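Local atomic coordinates of natural cytotoxicity triggering receptor 2 (Homo sapiens, PDB entry 1HKF), a protein that acts as a cytotoxicity-activating receptor of natural killer cells and may increase the efficiency with which activated cells lyse tumour cells. Residues 44-49 with 115-120; 103-106 with 111-114. All coordinates share one frame; numbering follows the deposited sequence.

Contact 1: residues 44-49 with 115-120; sequences KGWCKE and VRFYLV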
ATOM      1  N   LYS A  44      17.388   2.573  -8.296  1.00 28.59           N
ATOM      2  CA  LYS A  44      16.233   3.233  -7.654  1.00 26.22           C
ATOM      3  C   LYS A  44      16.465   3.102  -6.170  1.00 26.31           C
ATOM      4  O   LYS A  44      16.954   2.052  -5.709  1.00 28.07           O
ATOM      5  CB  LYS A  44      14.959   2.512  -8.088  1.00 25.04           C
ATOM      6  CG  LYS A  44      14.818   2.319  -9.642  1.00 20.58           C
ATOM      7  CD  LYS A  44      14.787   3.676 -10.353  1.00 23.52           C
ATOM      8  CE  LYS A  44      14.351   3.568 -11.808  1.00 20.90           C
ATOM      9  NZ  LYS A  44      15.179   2.514 -12.529  1.00 25.76           N
ATOM     10  N   GLY A  45      16.155   4.140  -5.393  1.00 25.76           N
ATOM     11  CA  GLY A  45      16.400   4.040  -3.953  1.00 25.16           C
ATOM     12  C   GLY A  45      15.276   4.693  -3.179  1.00 26.57           C
ATOM     13  O   GLY A  45      14.527   5.514  -3.721  1.00 25.52           O
ATOM     14  N   TRP A  46      15.159   4.310  -1.917  1.00 27.23           N
ATOM     15  CA  TRP A  46      14.157   4.854  -0.991  1.00 28.75           C
ATOM     16  C   TRP A  46      14.972   5.203   0.252  1.00 29.37           C
ATOM     17  O   TRP A  46      15.728   4.372   0.757  1.00 30.36           O
ATOM     18  CB  TRP A  46      13.111   3.795  -0.627  1.00 28.10           C
ATOM     19  CG  TRP A  46      12.007   4.233   0.382  1.00 27.34           C
ATOM     20  CD1 TRP A  46      11.777   3.684   1.637  1.00 26.36           C
ATOM     21  CD2 TRP A  46      10.927   5.168   0.157  1.00 25.43           C
ATOM     22  NE1 TRP A  46      10.626   4.208   2.185  1.00 24.27           N
ATOM     23  CE2 TRP A  46      10.081   5.119   1.309  1.00 25.71           C
ATOM     24  CE3 TRP A  46      10.586   6.041  -0.909  1.00 25.66           C
ATOM     25  CZ2 TRP A  46       8.918   5.902   1.430  1.00 22.84           C
ATOM     26  CZ3 TRP A  46       9.441   6.819  -0.799  1.00 24.92           C
ATOM     27  CH2 TRP A  46       8.603   6.741   0.384  1.00 26.16           C
ATOM     28  N   CYS A  47      14.855   6.437   0.741  1.00 30.60           N
ATOM     29  CA  CYS A  47      15.634   6.773   1.921  1.00 32.04           C
ATOM     30  C   CYS A  47      14.837   7.697   2.813  1.00 31.32           C
ATOM     31  O   CYS A  47      13.909   8.355   2.377  1.00 31.20           O
ATOM     32  CB  CYS A  47      16.965   7.429   1.512  1.00 36.41           C
ATOM     33  SG  CYS A  47      16.624   8.914   0.540  1.00 41.80           S
ATOM     34  N   LYS A  48      15.225   7.749   4.074  1.00 32.44           N
ATOM     35  CA  LYS A  48      14.540   8.572   5.044  1.00 33.71           C
ATOM     36  C   LYS A  48      15.362   9.796   5.431  1.00 33.51           C
ATOM     37  O   LYS A  48      16.521   9.650   5.787  1.00 33.47           O
ATOM     38  CB  LYS A  48      14.249   7.752   6.311  1.00 31.74           C
ATOM     39  CG  LYS A  48      13.344   8.500   7.231  1.00 33.04           C
ATOM     40  CD  LYS A  48      12.845   7.673   8.393  1.00 36.17           C
ATOM     41  CE  LYS A  48      11.752   8.462   9.096  1.00 36.57           C
ATOM     42  NZ  LYS A  48      11.655   8.143  10.536  1.00 38.83           N
ATOM     43  N   GLU A  49      14.767  10.984   5.410  1.00 34.85           N
ATOM     44  CA  GLU A  49      15.531  12.182   5.772  1.00 38.61           C
ATOM     45  C   GLU A  49      15.960  12.163   7.210  1.00 41.22           C
ATOM     46  O   GLU A  49      15.114  11.982   8.091  1.00 41.83           O
ATOM     47  CB  GLU A  49      14.722  13.469   5.610  1.00 38.21           C
ATOM     48  CG  GLU A  49      14.707  14.049   4.238  1.00 37.50           C
ATOM     49  CD  GLU A  49      13.800  15.254   4.101  1.00 37.19           C
ATOM     50  OE1 GLU A  49      13.429  15.624   2.985  1.00 39.04           O
ATOM     51  OE2 GLU A  49      13.432  15.877   5.220  1.00 35.67           O
ATOM     52  N   VAL A 115      11.275  12.363  -5.390  1.00 34.97           N
ATOM     53  CA  VAL A 115       9.978  12.817  -4.891  1.00 33.13           C
ATOM     54  C   VAL A 115      10.044  12.710  -3.377  1.00 33.70           C
ATOM     55  O   VAL A 115      10.485  11.695  -2.832  1.00 33.45           O
ATOM     56  CB  VAL A 115       8.819  11.960  -5.449  1.00 33.77           C
ATOM     57  CG1 VAL A 115       7.470  12.500  -4.963  1.00 32.23           C
ATOM     58  CG2 VAL A 115       8.852  11.985  -6.986  1.00 29.71           C
ATOM     59  N   ARG A 116       9.648  13.790  -2.702  1.00 32.88           N
ATOM     60  CA  ARG A 116       9.661  13.838  -1.248  1.00 31.82           C
ATOM     61  C   ARG A 116       8.262  13.478  -0.729  1.00 30.91           C
ATOM     62  O   ARG A 116       7.232  13.908  -1.307  1.00 28.97           O
ATOM     63  CB  ARG A 116      10.016  15.240  -0.760  1.00 31.33           C
ATOM     64  CG  ARG A 116      10.461  15.289   0.674  1.00 30.76           C
ATOM     65  CD  ARG A 116      10.495  16.739   1.210  1.00 30.86           C
ATOM     66  NE  ARG A 116      11.319  16.818   2.429  1.00 30.42           N
ATOM     67  CZ  ARG A 116      11.154  17.744   3.370  1.00 31.00           C
ATOM     68  NH1 ARG A 116      10.212  18.673   3.220  1.00 28.54           N
ATOM     69  NH2 ARG A 116      11.886  17.711   4.485  1.00 29.58           N
ATOM     70  N   PHE A 117       8.241  12.698   0.358  1.00 28.96           N
ATOM     71  CA  PHE A 117       6.972  12.259   0.961  1.00 28.92           C
ATOM     72  C   PHE A 117       7.061  12.473   2.442  1.00 27.86           C
ATOM     73  O   PHE A 117       8.168  12.473   2.990  1.00 27.24           O
ATOM     74  CB  PHE A 117       6.722  10.754   0.739  1.00 26.18           C
ATOM     75  CG  PHE A 117       6.521  10.372  -0.699  1.00 28.72           C
ATOM     76  CD1 PHE A 117       7.611  10.001  -1.501  1.00 26.89           C
ATOM     77  CD2 PHE A 117       5.265  10.394  -1.257  1.00 26.34           C
ATOM     78  CE1 PHE A 117       7.405   9.664  -2.854  1.00 26.85           C
ATOM     79  CE2 PHE A 117       5.077  10.062  -2.597  1.00 29.27           C
ATOM     80  CZ  PHE A 117       6.155   9.698  -3.390  1.00 25.84           C
ATOM     81  N   TYR A 118       5.905  12.686   3.067  1.00 27.62           N
ATOM     82  CA  TYR A 118       5.844  12.774   4.535  1.00 29.71           C
ATOM     83  C   TYR A 118       4.929  11.584   4.971  1.00 28.50           C
ATOM     84  O   TYR A 118       3.719  11.521   4.591  1.00 28.15           O
ATOM     85  CB  TYR A 118       5.229  14.081   5.039  1.00 33.22           C
ATOM     86  CG  TYR A 118       5.444  14.219   6.540  1.00 37.78           C
ATOM     87  CD1 TYR A 118       6.719  14.317   7.059  1.00 42.01           C
ATOM     88  CD2 TYR A 118       4.405  14.202   7.431  1.00 40.62           C
ATOM     89  CE1 TYR A 118       6.947  14.386   8.429  1.00 44.98           C
ATOM     90  CE2 TYR A 118       4.630  14.286   8.827  1.00 43.21           C
ATOM     91  CZ  TYR A 118       5.890  14.373   9.301  1.00 43.68           C
ATOM     92  OH  TYR A 118       6.154  14.445  10.646  1.00 46.13           O
ATOM     93  N   LEU A 119       5.529  10.620   5.668  1.00 27.01           N
ATOM     94  CA  LEU A 119       4.784   9.438   6.160  1.00 25.67           C
ATOM     95  C   LEU A 119       4.349   9.691   7.569  1.00 25.42           C
ATOM     96  O   LEU A 119       5.170  10.010   8.443  1.00 23.57           O
ATOM     97  CB  LEU A 119       5.639   8.164   6.222  1.00 25.59           C
ATOM     98  CG  LEU A 119       4.949   6.856   6.733  1.00 25.14           C
ATOM     99  CD1 LEU A 119       3.816   6.446   5.813  1.00 24.86           C
ATOM    100  CD2 LEU A 119       5.941   5.720   6.756  1.00 24.88           C
ATOM    101  N   VAL A 120       3.050   9.546   7.774  1.00 25.82           N
ATOM    102  CA  VAL A 120       2.479   9.691   9.089  1.00 28.65           C
ATOM    103  C   VAL A 120       1.901   8.343   9.501  1.00 27.70           C
ATOM    104  O   VAL A 120       1.003   7.803   8.854  1.00 25.54           O
ATOM    105  CB  VAL A 120       1.398  10.736   9.095  1.00 29.90           C
ATOM    106  CG1 VAL A 120       0.833  10.856  10.531  1.00 31.34           C
ATOM    107  CG2 VAL A 120       2.030  12.092   8.691  1.00 32.40           C
TER
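Trp46 and Phe117 meet through their rings in the protein interior, while Glu49 and Arg116 join on the other face of the sheet. The indole presents its six-membered edge, CZ3 of Trp46 lying 3.7 Å from CD1 of Phe117, which sits near the indole plane. The ring planes are inclined at 49° and the centroids are 5.8 Å apart, so the pair is oblique rather than stacked. With CG of Trp46 anti to the backbone N (chi1 178°), the indole reaches over the inner face of the intervening strand 97-104, the CA atoms of Trp46 and Val115 being 9.8 Å apart.

The Glu49 carboxylate and the Arg116 guanidinium meet edge to edge, their planes 23° apart and so nearly coplanar. This is a two-pronged salt bridge: NE of Arg116 donates to OE1 of Glu49, and NH2 donates to the syn lone pair of OE2. Both distances come out at 2.5 Å, and that from Arg116 NE to Glu49 OE1 in particular is too short to be taken literally. An extended arginine chain from CG to NE carries the guanidinium to the carboxylate, and Trp100 NE1 also binds OE1.

Strand 97-104 is bridged on both faces: Cys101 touches Trp46 on the inside, and His98 packs against Glu49 and Arg116 on the outside. Val30 of strand 28-33, in the facing sheet of this V-set immunoglobulin sandwich, contacts both aromatic rings.

Contact 2: residues 103-106 with 111-114; sequences IYRP and VSKS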
ATOM      1  N   ILE A 103      16.165   8.325  -7.986  1.00 31.93           N
ATOM      2  CA  ILE A 103      16.577   7.616  -9.202  1.00 31.26           C
ATOM      3  C   ILE A 103      17.956   8.216  -9.541  1.00 32.02           C
ATOM      4  O   ILE A 103      18.079   9.434  -9.700  1.00 30.24           O
ATOM      5  CB  ILE A 103      15.578   7.899 -10.324  1.00 29.81           C
ATOM      6  CG1 ILE A 103      14.177   7.571  -9.837  1.00 30.78           C
ATOM      7  CG2 ILE A 103      15.937   7.131 -11.542  1.00 30.42           C
ATOM      8  CD1 ILE A 103      13.092   7.757 -10.871  1.00 31.94           C
ATOM      9  N   TYR A 104      18.959   7.340  -9.602  1.00 31.53           N
ATOM     10  CA  TYR A 104      20.390   7.660  -9.785  1.00 31.94           C
ATOM     11  C   TYR A 104      20.938   7.331 -11.182  1.00 32.91           C
ATOM     12  O   TYR A 104      20.693   6.245 -11.730  1.00 32.92           O
ATOM     13  CB  TYR A 104      21.214   6.895  -8.753  1.00 32.52           C
ATOM     14  CG  TYR A 104      20.759   7.115  -7.339  1.00 36.03           C
ATOM     15  CD1 TYR A 104      21.224   8.212  -6.611  1.00 36.02           C
ATOM     16  CD2 TYR A 104      19.841   6.240  -6.724  1.00 37.70           C
ATOM     17  CE1 TYR A 104      20.788   8.444  -5.309  1.00 38.45           C
ATOM     18  CE2 TYR A 104      19.386   6.460  -5.418  1.00 39.18           C
ATOM     19  CZ  TYR A 104      19.863   7.567  -4.720  1.00 39.73           C
ATOM     20  OH  TYR A 104      19.408   7.813  -3.447  1.00 39.84           O
ATOM     21  N   ARG A 105      21.693   8.264 -11.750  1.00 31.94           N
ATOM     22  CA  ARG A 105      22.292   8.110 -13.089  1.00 30.66           C
ATOM     23  C   ARG A 105      23.533   7.181 -13.061  1.00 29.15           C
ATOM     24  O   ARG A 105      24.287   7.170 -12.076  1.00 30.44           O
ATOM     25  CB  ARG A 105      22.615   9.513 -13.698  1.00 30.45           C
ATOM     26  CG  ARG A 105      21.402  10.432 -13.945  1.00 31.36           C
ATOM     27  CD  ARG A 105      21.732  11.560 -14.923  1.00 32.07           C
ATOM     28  NE  ARG A 105      20.708  12.616 -14.974  1.00 31.39           N
ATOM     29  CZ  ARG A 105      20.612  13.613 -14.095  1.00 31.28           C
ATOM     30  NH1 ARG A 105      21.485  13.706 -13.097  1.00 31.15           N
ATOM     31  NH2 ARG A 105      19.652  14.510 -14.214  1.00 29.94           N
ATOM     32  N   PRO A 106      23.717   6.423 -14.146  1.00 29.33           N
ATOM     33  CA  PRO A 106      24.869   5.491 -14.175  1.00 30.25           C
ATOM     34  C   PRO A 106      26.173   6.180 -14.031  1.00 33.88           C
ATOM     35  O   PRO A 106      26.989   5.968 -13.131  1.00 33.54           O
ATOM     36  CB  PRO A 106      24.697   4.774 -15.516  1.00 28.04           C
ATOM     37  CG  PRO A 106      23.228   4.810 -15.774  1.00 27.40           C
ATOM     38  CD  PRO A 106      22.758   6.162 -15.315  1.00 27.87           C
ATOM     39  N   VAL A 111      21.283  12.482  -9.061  1.00 36.95           N
ATOM     40  CA  VAL A 111      19.870  12.208  -9.016  1.00 35.10           C
ATOM     41  C   VAL A 111      19.131  12.850 -10.142  1.00 35.53           C
ATOM     42  O   VAL A 111      19.139  14.078 -10.272  1.00 36.32           O
ATOM     43  CB  VAL A 111      19.308  12.682  -7.663  1.00 37.02           C
ATOM     44  CG1 VAL A 111      17.778  12.473  -7.596  1.00 35.91           C
ATOM     45  CG2 VAL A 111      20.020  11.930  -6.533  1.00 34.96           C
ATOM     46  N   SER A 112      18.463  12.037 -10.958  1.00 35.68           N
ATOM     47  CA  SER A 112      17.712  12.560 -12.089  1.00 35.44           C
ATOM     48  C   SER A 112      16.258  12.833 -11.781  1.00 36.63           C
ATOM     49  O   SER A 112      15.559  13.523 -12.539  1.00 37.71           O
ATOM     50  CB  SER A 112      17.789  11.588 -13.252  1.00 37.35           C
ATOM     51  OG  SER A 112      17.173  10.361 -12.954  1.00 37.72           O
ATOM     52  N   LYS A 113      15.764  12.247 -10.698  1.00 36.61           N
ATOM     53  CA  LYS A 113      14.389  12.470 -10.282  1.00 35.71           C
ATOM     54  C   LYS A 113      14.288  12.030  -8.837  1.00 35.37           C
ATOM     55  O   LYS A 113      14.942  11.081  -8.395  1.00 34.63           O
ATOM     56  CB  LYS A 113      13.410  11.710 -11.161  1.00 36.44           C
ATOM     57  CG  LYS A 113      11.890  11.867 -10.783  1.00 36.76           C
ATOM     58  CD  LYS A 113      11.067  11.941 -12.061  1.00 40.02           C
ATOM     59  CE  LYS A 113       9.642  11.394 -11.945  1.00 43.82           C
ATOM     60  NZ  LYS A 113       8.997  11.824 -10.689  1.00 43.72           N
ATOM     61  N   SER A 114      13.523  12.788  -8.074  1.00 34.41           N
ATOM     62  CA  SER A 114      13.336  12.485  -6.677  1.00 34.17           C
ATOM     63  C   SER A 114      12.001  13.078  -6.258  1.00 35.62           C
ATOM     64  O   SER A 114      11.611  14.158  -6.745  1.00 36.41           O
ATOM     65  CB  SER A 114      14.458  13.082  -5.884  1.00 33.88           C
ATOM     66  OG  SER A 114      14.341  14.472  -5.962  1.00 37.06           O
TER
HETATM   67  O   HOH W   1      21.029  16.334 -11.179  1.00 48.73           O
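Ile103 is held to the returning chain by two backbone hydrogen bonds. Its carbonyl O accepts from Ser112 N at 2.9 Å, and its N donates to Lys113 O at 3.0 Å. Between these two bonds the second strand turns a corner at Ser112, where the regular pairing is interrupted. Val111 CA adds a CA-H...O contact to Ile103 O at 3.4 Å.

Apolar contacts follow the pairing. Val111 CG2 lies beside the Tyr104 ring, 3.8 Å from CE1, the two side chains pointing the same way from an antiparallel non-hydrogen-bonded pair. Ile103 CD1 reaches to 4.0 Å from Lys113 CB.

Polar groups lie on the exposed side of the turn. The Arg105 chain is extended as far as NE and then turns (chi4 82°), bringing one guanidinium face over Ser112, whose CB stands 3.3 Å off the plane, displaced from the centre of the group. A water at the guanidinium edge accepts a long bond from Arg105 NH1 and donates to Val111 O, while Ser110 OG is a direct partner of NH1. Ser112 OG is instead hydrogen-bonded to Glu42.

The two main-chain bonds and the side-chain contacts across them close the F-G hairpin of a V-set immunoglobulin domain, strands 97-104 and 111-121, at the base of its CDR3-like loop.

Both contacts use strand 111-121, but they tie it to the sheet differently. Contact 2 joins it directly to its neighbour, strand 97-104, through main-chain bonds with side-chain packing alongside, near the hairpin end, where exposed residues and a water take part. Contact 1 lies nearer the centre of the chain and has no backbone pairing: side chains span the intervening strand, apolar toward the buried interior and charged on the outer face. The centres are about 14 Å apart, yet the two meet where strand 43-49 borders strand 97-104, with Lys44 CD 3.8 Å from Ile103 CG2 and Gly45 N packed against the Tyr104 ring.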